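Local coordinates for myosin-I heavy chain (Dictyostelium discoideum, PDB 5EJY), which is an actin-based motor with ATPase activity, whose tail piece here is a MyTH4-FERM unit, and which takes part in early phagocytosis and adhesion, at residues P3-D8 / I173-T178; Y452-Q457 / I470-S475. All blocks are in the same frame, centred on the assembly; numbering follows the deposited sequence.

In the fold
The two contacts sit in different domains of the myosin tail and do not touch: their centres are 44 Å apart and their nearest atoms about 24 Å. Contact 1 comes first along the chain and closes before contact 2 opens. It brings the N-terminal lead-in against helix 161-180 of the all-helical MyTH4 domain. The same helix also faces the FERM part, since R176 makes salt bridges with D218 and E225. Contact 2 lies in the last lobe of FERM, where the loop after strand 445-450 meets the 466-470/476-480 hairpin. Each is thus a local contact of a loop, one at the MyTH4 end and one in the last FERM lobe.

Contact 1: residues P3-D8 / I173-T178; sequences PQILND and ILQRFT
The carbonyl O of L174, a residue on which I5 packs, is gripped twice by T178: its N supplies the usual helix bond, and OG1 adds a second at 2.8 Å, from the opposite face of the carbonyl plane. This is helix 161-180 of the MyTH4 domain, and the irregular N-terminal chain runs across it. Between residues 3-8 and 173-178 one hydrogen bond passes, from Q175 NE2 to P3 O, 3.3 Å long but nearly straight at 176°. P3 O lies in the amide plane of Q175, whereas NE2 stands above the carbonyl plane of P3, well out of it. The Q175 chain is extended beyond CG, which lets the amide stretch away from the helix to that oxygen. The Q4 amide comes near, turned 51° from that of Q175, but its OE1 is taken by Y171 OH and K151 NZ. Y171 OH also takes I5 N, so one tyrosine hydroxyl meets two neighbouring residues of the loop. The apolar part is carried by I5, whose chain crosses that of L174 at about a right angle and also touches A147 on helix 143-155. Its CD1 rests on L174 CB at 3.6 Å and on Q175 CG at 3.9 Å.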
# COMPACT_ATOMS: atom_id res chain seq x y z
N PRO A 3 12.17 20.44 -2.14
CA PRO A 3 12.41 21.70 -1.43
C PRO A 3 13.10 21.47 -0.09
O PRO A 3 12.74 20.55 0.65
CB PRO A 3 11.00 22.26 -1.22
CG PRO A 3 10.09 21.09 -1.33
CD PRO A 3 10.73 20.19 -2.35
N GLN A 4 14.09 22.30 0.22
CA GLN A 4 14.78 22.21 1.49
C GLN A 4 13.81 22.46 2.64
O GLN A 4 12.84 23.21 2.51
CB GLN A 4 15.93 23.22 1.55
CG GLN A 4 17.02 22.97 0.54
CD GLN A 4 17.78 21.69 0.82
OE1 GLN A 4 18.08 21.38 1.97
NE2 GLN A 4 18.08 20.94 -0.22
N ILE A 5 14.05 21.80 3.77
CA ILE A 5 13.29 22.06 4.97
C ILE A 5 13.85 23.36 5.56
O ILE A 5 13.13 24.14 6.18
CB ILE A 5 13.44 20.92 5.99
CG1 ILE A 5 12.88 19.61 5.41
CG2 ILE A 5 12.72 21.25 7.29
CD1 ILE A 5 13.55 18.37 5.97
N LEU A 6 15.14 23.56 5.34
CA LEU A 6 15.86 24.72 5.84
C LEU A 6 16.99 25.07 4.88
O LEU A 6 17.75 24.20 4.47
CB LEU A 6 16.46 24.40 7.21
CG LEU A 6 16.91 25.61 8.03
CD1 LEU A 6 15.69 26.47 8.31
CD2 LEU A 6 17.56 25.16 9.31
N ASN A 7 17.10 26.35 4.53
CA ASN A 7 18.23 26.81 3.72
C ASN A 7 19.56 26.78 4.48
O ASN A 7 19.58 26.96 5.70
CB ASN A 7 17.97 28.22 3.20
CG ASN A 7 16.76 28.30 2.30
OD1 ASN A 7 16.52 27.41 1.49
ND2 ASN A 7 15.99 29.37 2.45
N ASP A 8 20.66 26.58 3.77
CA ASP A 8 21.97 26.59 4.41
C ASP A 8 22.17 27.87 5.23
O ASP A 8 22.81 27.86 6.27
CB ASP A 8 23.11 26.45 3.38
CG ASP A 8 23.31 25.01 2.90
OD1 ASP A 8 22.90 24.06 3.61
OD2 ASP A 8 23.91 24.83 1.82
N ILE A 173 14.41 11.66 3.98
CA ILE A 173 13.07 11.06 4.27
C ILE A 173 12.12 12.11 4.88
O ILE A 173 10.91 12.07 4.67
CB ILE A 173 13.16 9.73 5.07
CG1 ILE A 173 11.91 8.85 4.82
CG2 ILE A 173 13.35 9.98 6.57
CD1 ILE A 173 11.84 8.31 3.41
N LEU A 174 12.66 13.08 5.62
CA LEU A 174 11.78 14.14 6.12
C LEU A 174 11.21 14.94 4.95
O LEU A 174 10.05 15.30 4.98
CB LEU A 174 12.51 15.10 7.07
CG LEU A 174 12.88 14.68 8.50
CD1 LEU A 174 13.53 15.88 9.21
CD2 LEU A 174 11.66 14.20 9.27
N GLN A 175 12.05 15.21 3.94
CA GLN A 175 11.57 15.90 2.74
C GLN A 175 10.51 15.07 1.99
O GLN A 175 9.50 15.60 1.54
CB GLN A 175 12.73 16.16 1.78
CG GLN A 175 13.75 17.19 2.25
CD GLN A 175 14.94 17.20 1.33
OE1 GLN A 175 15.74 16.26 1.32
NE2 GLN A 175 15.05 18.24 0.51
N ARG A 176 10.76 13.78 1.84
CA ARG A 176 9.80 12.89 1.18
C ARG A 176 8.43 12.88 1.88
O ARG A 176 7.37 12.87 1.24
CB ARG A 176 10.38 11.47 1.13
CG ARG A 176 11.64 11.33 0.24
CD ARG A 176 11.28 10.99 -1.21
NE ARG A 176 10.53 9.74 -1.26
CZ ARG A 176 9.48 9.51 -2.05
NH1 ARG A 176 9.06 10.44 -2.91
NH2 ARG A 176 8.85 8.34 -1.98
N PHE A 177 8.43 12.86 3.21
CA PHE A 177 7.17 12.86 3.94
C PHE A 177 6.49 14.24 3.90
O PHE A 177 5.27 14.34 3.97
CB PHE A 177 7.34 12.36 5.38
CG PHE A 177 7.28 10.86 5.51
CD1 PHE A 177 6.12 10.17 5.20
CD2 PHE A 177 8.40 10.13 5.93
CE1 PHE A 177 6.05 8.79 5.30
CE2 PHE A 177 8.33 8.75 6.04
CZ PHE A 177 7.15 8.08 5.73
N THR A 178 7.29 15.29 3.78
CA THR A 178 6.69 16.62 3.60
C THR A 178 5.95 16.64 2.27
O THR A 178 4.88 17.23 2.15
CB THR A 178 7.76 17.73 3.63
OG1 THR A 178 8.49 17.65 4.86
CG2 THR A 178 7.11 19.11 3.52

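Contact 2: residues Y452-Q457 / I470-S475; sequences YSNQSQ and ILENKS
The flat amide of Q455 meets the backbone of I470 with its polar edge, while the carboxylate of E472 is approached over a face by the amide of N454. At the Q455 edge, OE1 accepts from I470 N at 2.8 Å, a nearly straight bond (171°) on an in-plane lone pair. NE2 gives back to I470 O at 2.9 Å, again on a lone pair, so one side-chain amide grips both backbone polar groups of the residue ending strand 466-470. NE2 also donates to K451 O, a second acceptor for the same nitrogen. The setting is the last FERM lobe, consistent with the PH-like sandwich closed by a C-terminal helix, here 484-499, on which Y452 packs.

N454 ND2 reaches E472 OE1 at 2.8 Å. The acceptor lies in the amide plane, yet ND2 stands 54° out of the carboxylate plane. E472 has CG anti to its backbone N (chi1 178°), and a bend at chi2 carries the carboxylate round to N454. A water accepts from N454 ND2 at 2.8 Å and donates to I470 O at 3.0 Å, so that oxygen has two donors. The I470 side chain lies by the loop backbone, with CB 3.7 Å from N454 O.

Beyond, L471 to K474 form a type I turn. N473 OD1 accepts from S475 N, which makes an Asx turn at the hairpin tip, and also from the S475 hydroxyl. An alanine in place of Q455 would probably leave I470 N without its acceptor and K451 O without this donor, and take from I470 O one of its two described donors. Since N454 is neutral, its link to E472 is no salt bridge, although the carboxylate would probably polarise the amide N-H; the loop and hairpin are thus joined mainly by side-chain amides.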
# COMPACT_ATOMS: atom_id res chain seq x y z
N TYR A 452 -23.96 9.02 -12.27
CA TYR A 452 -23.03 9.79 -11.45
C TYR A 452 -23.62 11.16 -11.15
O TYR A 452 -23.36 11.73 -10.09
CB TYR A 452 -21.67 9.96 -12.16
CG TYR A 452 -20.92 8.66 -12.36
CD1 TYR A 452 -20.38 7.97 -11.27
CD2 TYR A 452 -20.75 8.12 -13.63
CE1 TYR A 452 -19.68 6.77 -11.46
CE2 TYR A 452 -20.06 6.93 -13.81
CZ TYR A 452 -19.53 6.26 -12.72
OH TYR A 452 -18.86 5.06 -12.91
N SER A 453 -24.42 11.68 -12.08
CA SER A 453 -24.98 13.02 -11.91
C SER A 453 -26.01 13.09 -10.78
O SER A 453 -26.36 14.17 -10.31
CB SER A 453 -25.59 13.54 -13.22
OG SER A 453 -26.66 12.72 -13.63
N ASN A 454 -26.49 11.94 -10.34
CA ASN A 454 -27.41 11.91 -9.21
C ASN A 454 -26.75 11.81 -7.83
O ASN A 454 -27.42 11.96 -6.81
CB ASN A 454 -28.46 10.83 -9.39
CG ASN A 454 -29.51 11.24 -10.40
OD1 ASN A 454 -29.75 12.43 -10.57
ND2 ASN A 454 -30.12 10.28 -11.07
N GLN A 455 -25.43 11.61 -7.81
CA GLN A 455 -24.73 11.46 -6.53
C GLN A 455 -24.28 12.79 -5.94
O GLN A 455 -23.94 13.73 -6.66
CB GLN A 455 -23.54 10.51 -6.68
CG GLN A 455 -23.88 9.25 -7.44
CD GLN A 455 -25.16 8.61 -6.93
OE1 GLN A 455 -25.41 8.57 -5.72
NE2 GLN A 455 -25.99 8.11 -7.84
N SER A 456 -24.31 12.87 -4.61
CA SER A 456 -23.77 14.01 -3.88
C SER A 456 -22.29 14.16 -4.20
O SER A 456 -21.53 13.20 -4.11
CB SER A 456 -23.97 13.84 -2.37
OG SER A 456 -23.26 14.84 -1.65
N GLN A 457 -21.89 15.37 -4.57
CA GLN A 457 -20.52 15.58 -5.04
C GLN A 457 -19.51 15.71 -3.91
O GLN A 457 -18.38 15.21 -4.02
CB GLN A 457 -20.46 16.78 -5.98
CG GLN A 457 -21.05 16.50 -7.35
CD GLN A 457 -20.40 15.31 -8.02
OE1 GLN A 457 -20.87 14.18 -7.89
N ILE A 470 -27.61 7.19 -4.71
CA ILE A 470 -28.94 7.75 -4.96
C ILE A 470 -29.45 7.34 -6.33
O ILE A 470 -28.76 7.52 -7.35
CB ILE A 470 -28.94 9.28 -4.85
CG1 ILE A 470 -28.35 9.73 -3.52
CG2 ILE A 470 -30.36 9.84 -5.03
CD1 ILE A 470 -29.20 9.37 -2.33
N LEU A 471 -30.66 6.80 -6.35
CA LEU A 471 -31.30 6.41 -7.60
C LEU A 471 -32.07 7.59 -8.23
O LEU A 471 -32.23 8.64 -7.61
CB LEU A 471 -32.20 5.20 -7.38
CG LEU A 471 -31.49 4.09 -6.62
CD1 LEU A 471 -32.42 2.93 -6.27
CD2 LEU A 471 -30.27 3.59 -7.42
N GLU A 472 -32.51 7.40 -9.46
CA GLU A 472 -33.17 8.48 -10.19
C GLU A 472 -34.45 8.98 -9.48
O GLU A 472 -34.79 10.16 -9.57
CB GLU A 472 -33.46 8.05 -11.63
CG GLU A 472 -34.21 9.09 -12.48
CD GLU A 472 -33.44 10.40 -12.62
OE1 GLU A 472 -32.23 10.37 -12.90
OE2 GLU A 472 -34.07 11.48 -12.45
N ASN A 473 -35.11 8.09 -8.75
CA ASN A 473 -36.35 8.44 -8.05
C ASN A 473 -36.12 9.03 -6.67
O ASN A 473 -37.06 9.19 -5.87
CB ASN A 473 -37.32 7.26 -7.98
CG ASN A 473 -36.72 6.04 -7.30
OD1 ASN A 473 -35.78 6.14 -6.51
ND2 ASN A 473 -37.27 4.86 -7.60
N LYS A 474 -34.87 9.35 -6.39
CA LYS A 474 -34.47 9.95 -5.13
C LYS A 474 -34.36 8.97 -3.96
O LYS A 474 -33.99 9.38 -2.86
CB LYS A 474 -35.39 11.13 -4.76
CG LYS A 474 -35.44 12.23 -5.82
CD LYS A 474 -35.90 13.56 -5.24
CE LYS A 474 -35.72 14.70 -6.25
NZ LYS A 474 -34.28 15.03 -6.49
N SER A 475 -34.68 7.70 -4.17
CA SER A 475 -34.50 6.72 -3.10
C SER A 475 -33.03 6.30 -3.03
O SER A 475 -32.26 6.59 -3.95
CB SER A 475 -35.38 5.49 -3.29
OG SER A 475 -34.91 4.70 -4.36
O HOH W 1 -29.26 7.73 -10.34